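Local coordinates for protein 2-dehydro-3-deoxy-D-arabinonate dehydratase (Sulfolobus solfataricus, PDB 2Q18) that dehydrates 2-dehydro-3-deoxy-D-arabinonate to 2,5-dioxopentanoate as a lyase of the FAH family using magnesium or calcium, working as a homotetramer in pentose oxidation, at residues A[176-179]-A[180-184]; A[123-126]-A[127-131]; A[99-102]-A[103-107]. All coordinates share one frame; numbering follows the deposited sequence.

How the contacts relate
All three contacts are short turns or caps within the range of the FAH C-terminal family, a case of short-range geometry repeated in different parts of one fold. Along the chain contact 3 (99-107) comes first, then contact 2 (123-131), then contact 1 (176-184). Contacts 1 and 2 have centres 18 Å apart and touch where R123 packs on I183 and Y184. Contacts 1 and 3, with centres 20 Å apart, do not touch, but K182 of one and Y104 of the other approach a bound phosphate, and both meet the second subunit. Contacts 2 and 3, with centres 34 Å apart, are separate. Substrate-binding K182 thus sits on helix 178-182, in the contact that neighbours both a strand connection and a surface helix.

Contact 1: A[176-179]-A[180-184]; sequences LYLP and QSKIY. With PO4 (phosphate ion), chain B.
L178 and S181 make the tight part of this short, weakly bonded helical stretch, where the S181 hydroxyl OG donates to L178 O at 2.7 Å. A chi1 of 82° sets OG between the backbone N and carbonyl carbon of S181, close to the L178 carbonyl one turn back, which satisfies a hydroxyl on a buried residue. P179 O is equally occupied, receiving I183 N at 2.8 Å and, from above its carbonyl plane, K182 N at 3.1 Å. The packing is looser beside the partly exposed proline, where P179 CB and I183 CD1 come no nearer than 4.3 Å. Q180 is buried, its amide plane 80° from the Y177 ring; a water takes a bond from Q180 NE2 and gives one to L176 O, while R112 and P113 of the second subunit hold the polar ends of Y177 and Q180. L178 and K182 run side by side in the same direction; K182 bends at chi2 (-80°) and then extends, and NZ reaches phosphate O1 at 3.0 Å while L178 CD2 lies 3.4 Å from phosphate O2. The ion is probably from the crystallisation liquor, but K182 binds substrate, and its NZ also forms salt bridges with the magnesium ligands D164 and E143. Helix 178-182 packs against helix 168-173 through L178 and S181 and against strand 114-119 through L178, K182 and I183.

Contact 2: A[123-126]-A[127-131]; sequences RCVG and HGEAI
The backbone folds back in a type II beta turn from G126 to E129, closed by E129 N donating to G126 O at 3.1 Å, with G128 taking the positive phi (85°) usual at the third position. The E129 side chain adds a second bond: OE1 accepts from G126 N at 2.7 Å, a nearly straight bond (160°) that meets the oxygen from above the carboxylate plane. Both backbone polar groups of G126 are therefore bonded to one residue. With CG anti to the carbonyl carbon (chi1 -52°) and an extended chain beyond it, the glutamate reaches back to the glycine, and OE1 also lies 3.5 Å from V125 CA. Its second oxygen is engaged by R66, in a salt bridge, and by T68. Replacing the glutamate by alanine is likely to leave G126 N without its acceptor and R66 without its carboxylate mate. Across the loop V125 places CG1 3.4 Å from A130 O and CG2 3.8 Å from I131 CG2, the valine and isoleucine crossing at about a right angle in an apolar contact. H127 points outward from the turn, its ring nitrogens bonded to L57 O and I283 N. The loop thereby passes the chain between two sheets, from V125, paired in parallel with strand 188-195, to I131, bonded to strand 280-288.

Contact 3: A[99-102]-A[103-107]; sequences LGKT and IYEKV
T102 O receives K106 N at 2.9 Å, the first full helical bond of helix 103-109, and the donor arrives nearly in line with the carbonyl. The same residue caps that helix with its side chain. Its OG1, set between the backbone N and carbonyl carbon by a chi1 of 81°, accepts from E105 N at 3.1 Å with an N-H...OG1 angle of 160°, and E105 CB rests 3.3 Å from the hydroxyl. This is a classic threonine N-cap: a side-chain oxygen supplies an acceptor to an amide of the first turn, where the regular i to i+4 pattern is not yet established. Beside the cap, K101 and E105 cross at about a right angle. K101 CG lies 3.6 Å from E105 OE1, and K101 CE is as far from E105 OE2. K101 is extended throughout, and its NZ stands 4.5 Å from E105 OE2, beyond a salt bridge; it pairs instead with D109 further along the helix. K101 CD also touches K106 CG at 4.0 Å, so the methylenes of K101 touch both E105 and K106. The Y104 hydroxyl bonds to E171, and its side chain touches substrate-binding I81 and comes close to the bound phosphate, consistent with a place beside the active site. The cap therefore joins the small hairpin of strands 97-98 and 101-102 to helix 103-109, whose I103 O is met by N174 of the second subunit.

Contact 1: A[176-179]-A[180-184]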
loop_
_atom_site.group_PDB
_atom_site.type_symbol
_atom_site.label_atom_id
_atom_site.label_comp_id
_atom_site.label_asym_id
_atom_site.label_seq_id
_atom_site.Cartn_x
_atom_site.Cartn_y
_atom_site.Cartn_z
ATOM N N LEU A 176 -29.544 -24.243 -18.094
ATOM C CA LEU A 176 -28.654 -23.197 -18.589
ATOM C C LEU A 176 -28.826 -21.874 -17.838
ATOM O O LEU A 176 -28.029 -20.946 -18.018
ATOM C CB LEU A 176 -28.846 -22.990 -20.098
ATOM C CG LEU A 176 -28.504 -24.177 -21.017
ATOM C CD1 LEU A 176 -28.775 -23.818 -22.468
ATOM C CD2 LEU A 176 -27.053 -24.638 -20.840
ATOM N N TYR A 177 -29.868 -21.788 -17.008
ATOM C CA TYR A 177 -30.094 -20.615 -16.158
ATOM C C TYR A 177 -29.487 -20.778 -14.761
ATOM O O TYR A 177 -29.616 -19.887 -13.916
ATOM C CB TYR A 177 -31.591 -20.306 -16.026
ATOM C CG TYR A 177 -32.302 -19.914 -17.307
ATOM C CD1 TYR A 177 -31.650 -19.197 -18.310
ATOM C CD2 TYR A 177 -33.649 -20.231 -17.494
ATOM C CE1 TYR A 177 -32.310 -18.831 -19.481
ATOM C CE2 TYR A 177 -34.323 -19.869 -18.662
ATOM C CZ TYR A 177 -33.648 -19.169 -19.649
ATOM O OH TYR A 177 -34.310 -18.807 -20.801
ATOM N N LEU A 178 -28.837 -21.914 -14.515
ATOM C CA LEU A 178 -28.246 -22.192 -13.204
ATOM C C LEU A 178 -27.343 -21.069 -12.657
ATOM O O LEU A 178 -27.487 -20.699 -11.493
ATOM C CB LEU A 178 -27.519 -23.544 -13.179
ATOM C CG LEU A 178 -27.175 -24.072 -11.776
ATOM C CD1 LEU A 178 -28.420 -24.582 -11.049
ATOM C CD2 LEU A 178 -26.113 -25.161 -11.837
ATOM N N PRO A 179 -26.414 -20.527 -13.483
ATOM C CA PRO A 179 -25.584 -19.414 -12.980
ATOM C C PRO A 179 -26.405 -18.220 -12.470
ATOM O O PRO A 179 -26.102 -17.684 -11.403
ATOM C CB PRO A 179 -24.751 -19.012 -14.204
ATOM C CG PRO A 179 -24.689 -20.253 -15.037
ATOM C CD PRO A 179 -26.035 -20.902 -14.863
ATOM N N GLN A 180 -27.430 -17.825 -13.223
ATOM C CA GLN A 180 -28.335 -16.750 -12.819
ATOM C C GLN A 180 -29.084 -17.090 -11.530
ATOM O O GLN A 180 -29.352 -16.210 -10.711
ATOM C CB GLN A 180 -29.343 -16.438 -13.929
ATOM C CG GLN A 180 -28.764 -15.700 -15.117
ATOM C CD GLN A 180 -29.806 -15.419 -16.181
ATOM O OE1 GLN A 180 -30.611 -14.492 -16.052
ATOM N NE2 GLN A 180 -29.791 -16.213 -17.249
ATOM N N SER A 181 -29.407 -18.369 -11.359
ATOM C CA SER A 181 -30.134 -18.835 -10.185
ATOM C C SER A 181 -29.244 -18.902 -8.944
ATOM O O SER A 181 -29.750 -18.993 -7.819
ATOM C CB SER A 181 -30.749 -20.206 -10.455
ATOM O OG SER A 181 -29.799 -21.238 -10.263
ATOM N N LYS A 182 -27.927 -18.847 -9.161
ATOM C CA LYS A 182 -26.938 -19.083 -8.103
ATOM C C LYS A 182 -26.081 -17.875 -7.734
ATOM O O LYS A 182 -25.643 -17.770 -6.592
ATOM C CB LYS A 182 -26.000 -20.231 -8.497
ATOM C CG LYS A 182 -26.641 -21.614 -8.544
ATOM C CD LYS A 182 -26.760 -22.225 -7.169
ATOM C CE LYS A 182 -27.282 -23.647 -7.252
ATOM N NZ LYS A 182 -27.446 -24.226 -5.888
ATOM N N ILE A 183 -25.825 -16.990 -8.699
ATOM C CA ILE A 183 -24.820 -15.925 -8.543
ATOM C C ILE A 183 -25.441 -14.534 -8.637
ATOM O O ILE A 183 -25.852 -14.097 -9.713
ATOM C CB ILE A 183 -23.657 -16.042 -9.593
ATOM C CG1 ILE A 183 -23.161 -17.492 -9.720
ATOM C CG2 ILE A 183 -22.496 -15.097 -9.229
ATOM C CD1 ILE A 183 -22.286 -17.756 -10.960
ATOM N N TYR A 184 -25.486 -13.842 -7.500
ATOM C CA TYR A 184 -26.069 -12.501 -7.399
ATOM C C TYR A 184 -25.781 -11.925 -6.006
ATOM O O TYR A 184 -25.295 -12.642 -5.130
ATOM C CB TYR A 184 -27.581 -12.536 -7.697
ATOM C CG TYR A 184 -28.374 -13.463 -6.798
ATOM C CD1 TYR A 184 -28.947 -12.992 -5.616
ATOM C CD2 TYR A 184 -28.556 -14.807 -7.127
ATOM C CE1 TYR A 184 -29.668 -13.838 -4.777
ATOM C CE2 TYR A 184 -29.281 -15.662 -6.295
ATOM C CZ TYR A 184 -29.836 -15.163 -5.123
ATOM O OH TYR A 184 -30.560 -15.985 -4.287
HETATM P P PO4 B . -27.671 -27.784 -8.077
HETATM O O1 PO4 B . -28.164 -26.900 -6.957
HETATM O O2 PO4 B . -26.821 -26.972 -9.014
HETATM O O3 PO4 B . -26.873 -28.908 -7.472
HETATM O O4 PO4 B . -28.835 -28.366 -8.838
HETATM O O HOH W 1 -27.809 -18.377 -17.298
#

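Contact 2: A[123-126]-A[127-131]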
loop_
_atom_site.group_PDB
_atom_site.type_symbol
_atom_site.label_atom_id
_atom_site.label_comp_id
_atom_site.label_asym_id
_atom_site.label_seq_id
_atom_site.Cartn_x
_atom_site.Cartn_y
_atom_site.Cartn_z
ATOM N N ARG A 123 -20.330 -10.941 -2.966
ATOM C CA ARG A 123 -21.673 -11.500 -3.130
ATOM C C ARG A 123 -22.073 -12.373 -1.934
ATOM O O ARG A 123 -23.197 -12.870 -1.876
ATOM C CB ARG A 123 -21.778 -12.297 -4.438
ATOM C CG ARG A 123 -21.757 -11.436 -5.711
ATOM C CD ARG A 123 -21.897 -12.314 -6.952
ATOM N NE ARG A 123 -21.956 -11.543 -8.195
ATOM C CZ ARG A 123 -20.897 -11.163 -8.910
ATOM N NH1 ARG A 123 -19.671 -11.461 -8.505
ATOM N NH2 ARG A 123 -21.068 -10.465 -10.031
ATOM N N CYS A 124 -21.152 -12.552 -0.989
ATOM C CA CYS A 124 -21.412 -13.326 0.222
ATOM C C CYS A 124 -21.759 -12.419 1.397
ATOM O O CYS A 124 -21.321 -11.267 1.454
ATOM C CB CYS A 124 -20.194 -14.164 0.606
ATOM S SG CYS A 124 -19.647 -15.324 -0.655
ATOM N N VAL A 125 -22.543 -12.957 2.331
ATOM C CA VAL A 125 -22.854 -12.272 3.586
ATOM C C VAL A 125 -22.564 -13.213 4.744
ATOM O O VAL A 125 -22.300 -14.402 4.532
ATOM C CB VAL A 125 -24.331 -11.770 3.642
ATOM C CG1 VAL A 125 -24.652 -10.895 2.433
ATOM C CG2 VAL A 125 -25.308 -12.932 3.746
ATOM N N GLY A 126 -22.591 -12.678 5.960
ATOM C CA GLY A 126 -22.304 -13.465 7.147
ATOM C C GLY A 126 -23.466 -13.554 8.121
ATOM O O GLY A 126 -24.588 -13.135 7.820
ATOM N N HIS A 127 -23.180 -14.136 9.280
ATOM C CA HIS A 127 -24.117 -14.245 10.391
ATOM C C HIS A 127 -24.747 -12.890 10.715
ATOM O O HIS A 127 -24.042 -11.896 10.898
ATOM C CB HIS A 127 -23.374 -14.805 11.605
ATOM C CG HIS A 127 -24.262 -15.200 12.744
ATOM N ND1 HIS A 127 -25.211 -16.194 12.642
ATOM C CD2 HIS A 127 -24.317 -14.755 14.023
ATOM C CE1 HIS A 127 -25.825 -16.332 13.804
ATOM N NE2 HIS A 127 -25.298 -15.474 14.660
ATOM N N GLY A 128 -26.077 -12.852 10.746
ATOM C CA GLY A 128 -26.809 -11.644 11.128
ATOM C C GLY A 128 -27.043 -10.658 10.000
ATOM O O GLY A 128 -27.697 -9.632 10.193
ATOM N N GLU A 129 -26.507 -10.963 8.820
ATOM C CA GLU A 129 -26.674 -10.101 7.655
ATOM C C GLU A 129 -27.708 -10.726 6.730
ATOM O O GLU A 129 -27.991 -11.918 6.831
ATOM C CB GLU A 129 -25.327 -9.901 6.940
ATOM C CG GLU A 129 -24.210 -9.433 7.889
ATOM C CD GLU A 129 -22.829 -9.344 7.235
ATOM O OE1 GLU A 129 -22.608 -9.978 6.177
ATOM O OE2 GLU A 129 -21.960 -8.643 7.800
ATOM N N ALA A 130 -28.268 -9.929 5.830
ATOM C CA ALA A 130 -29.358 -10.396 4.979
ATOM C C ALA A 130 -28.897 -11.141 3.726
ATOM O O ALA A 130 -28.026 -10.657 2.988
ATOM C CB ALA A 130 -30.263 -9.227 4.592
ATOM N N ILE A 131 -29.485 -12.316 3.501
ATOM C CA ILE A 131 -29.435 -12.974 2.197
ATOM C C ILE A 131 -30.536 -12.375 1.323
ATOM O O ILE A 131 -31.422 -11.671 1.827
ATOM C CB ILE A 131 -29.577 -14.520 2.291
ATOM C CG1 ILE A 131 -30.856 -14.925 3.045
ATOM C CG2 ILE A 131 -28.334 -15.132 2.945
ATOM C CD1 ILE A 131 -31.201 -16.416 2.963
#

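Contact 3: A[99-102]-A[103-107]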
loop_
_atom_site.group_PDB
_atom_site.type_symbol
_atom_site.label_atom_id
_atom_site.label_comp_id
_atom_site.label_asym_id
_atom_site.label_seq_id
_atom_site.Cartn_x
_atom_site.Cartn_y
_atom_site.Cartn_z
ATOM N N LEU A 99 -31.679 -38.858 -23.067
ATOM C CA LEU A 99 -32.220 -40.190 -23.374
ATOM C C LEU A 99 -33.175 -40.692 -22.283
ATOM O O LEU A 99 -33.002 -41.790 -21.746
ATOM C CB LEU A 99 -31.101 -41.217 -23.639
ATOM C CG LEU A 99 -30.229 -41.189 -24.908
ATOM C CD1 LEU A 99 -30.939 -40.560 -26.115
ATOM C CD2 LEU A 99 -28.901 -40.495 -24.648
ATOM N N GLY A 100 -34.166 -39.866 -21.948
ATOM C CA GLY A 100 -35.193 -40.225 -20.965
ATOM C C GLY A 100 -34.780 -40.168 -19.501
ATOM O O GLY A 100 -35.626 -40.281 -18.609
ATOM N N LYS A 101 -33.485 -39.995 -19.250
ATOM C CA LYS A 101 -32.953 -39.935 -17.892
ATOM C C LYS A 101 -32.629 -38.487 -17.528
ATOM O O LYS A 101 -31.937 -37.792 -18.282
ATOM C CB LYS A 101 -31.704 -40.811 -17.784
ATOM C CG LYS A 101 -31.211 -41.070 -16.369
ATOM C CD LYS A 101 -29.952 -41.934 -16.394
ATOM C CE LYS A 101 -29.490 -42.293 -14.990
ATOM N NZ LYS A 101 -28.297 -43.191 -14.996
ATOM N N THR A 102 -33.132 -38.037 -16.378
ATOM C CA THR A 102 -32.948 -36.648 -15.942
ATOM C C THR A 102 -31.470 -36.322 -15.717
ATOM O O THR A 102 -30.694 -37.170 -15.263
ATOM C CB THR A 102 -33.741 -36.306 -14.647
ATOM O OG1 THR A 102 -33.022 -36.770 -13.498
ATOM C CG2 THR A 102 -35.134 -36.924 -14.666
ATOM N N ILE A 103 -31.101 -35.085 -16.035
ATOM C CA ILE A 103 -29.727 -34.603 -15.863
ATOM C C ILE A 103 -29.199 -34.801 -14.438
ATOM O O ILE A 103 -28.018 -35.089 -14.248
ATOM C CB ILE A 103 -29.575 -33.123 -16.309
ATOM C CG1 ILE A 103 -30.578 -32.219 -15.578
ATOM C CG2 ILE A 103 -29.733 -33.012 -17.825
ATOM C CD1 ILE A 103 -30.333 -30.727 -15.757
ATOM N N TYR A 104 -30.084 -34.671 -13.450
ATOM C CA TYR A 104 -29.719 -34.822 -12.038
ATOM C C TYR A 104 -29.426 -36.276 -11.680
ATOM O O TYR A 104 -28.479 -36.565 -10.941
ATOM C CB TYR A 104 -30.809 -34.234 -11.127
ATOM C CG TYR A 104 -31.068 -32.768 -11.397
ATOM C CD1 TYR A 104 -30.248 -31.783 -10.847
ATOM C CD2 TYR A 104 -32.115 -32.368 -12.225
ATOM C CE1 TYR A 104 -30.468 -30.437 -11.107
ATOM C CE2 TYR A 104 -32.348 -31.022 -12.488
ATOM C CZ TYR A 104 -31.519 -30.062 -11.925
ATOM O OH TYR A 104 -31.742 -28.730 -12.186
ATOM N N GLU A 105 -30.241 -37.183 -12.211
ATOM C CA GLU A 105 -30.024 -38.618 -12.047
ATOM C C GLU A 105 -28.720 -39.044 -12.736
ATOM O O GLU A 105 -27.969 -39.867 -12.209
ATOM C CB GLU A 105 -31.214 -39.392 -12.621
ATOM C CG GLU A 105 -31.356 -40.815 -12.105
ATOM C CD GLU A 105 -32.407 -41.616 -12.866
ATOM O OE1 GLU A 105 -33.341 -41.003 -13.445
ATOM O OE2 GLU A 105 -32.294 -42.864 -12.883
ATOM N N LYS A 106 -28.459 -38.463 -13.906
ATOM C CA LYS A 106 -27.221 -38.700 -14.651
ATOM C C LYS A 106 -25.958 -38.379 -13.848
ATOM O O LYS A 106 -25.084 -39.235 -13.715
ATOM C CB LYS A 106 -27.219 -37.928 -15.969
ATOM C CG LYS A 106 -27.786 -38.708 -17.133
ATOM C CD LYS A 106 -27.082 -38.325 -18.421
ATOM C CE LYS A 106 -27.084 -39.482 -19.407
ATOM N NZ LYS A 106 -26.122 -39.245 -20.520
ATOM N N VAL A 107 -25.874 -37.160 -13.309
ATOM C CA VAL A 107 -24.722 -36.741 -12.495
ATOM C C VAL A 107 -24.575 -37.619 -11.253
ATOM O O VAL A 107 -23.461 -37.970 -10.859
ATOM C CB VAL A 107 -24.799 -35.243 -12.077
ATOM C CG1 VAL A 107 -23.613 -34.861 -11.203
ATOM C CG2 VAL A 107 -24.833 -34.344 -13.294
#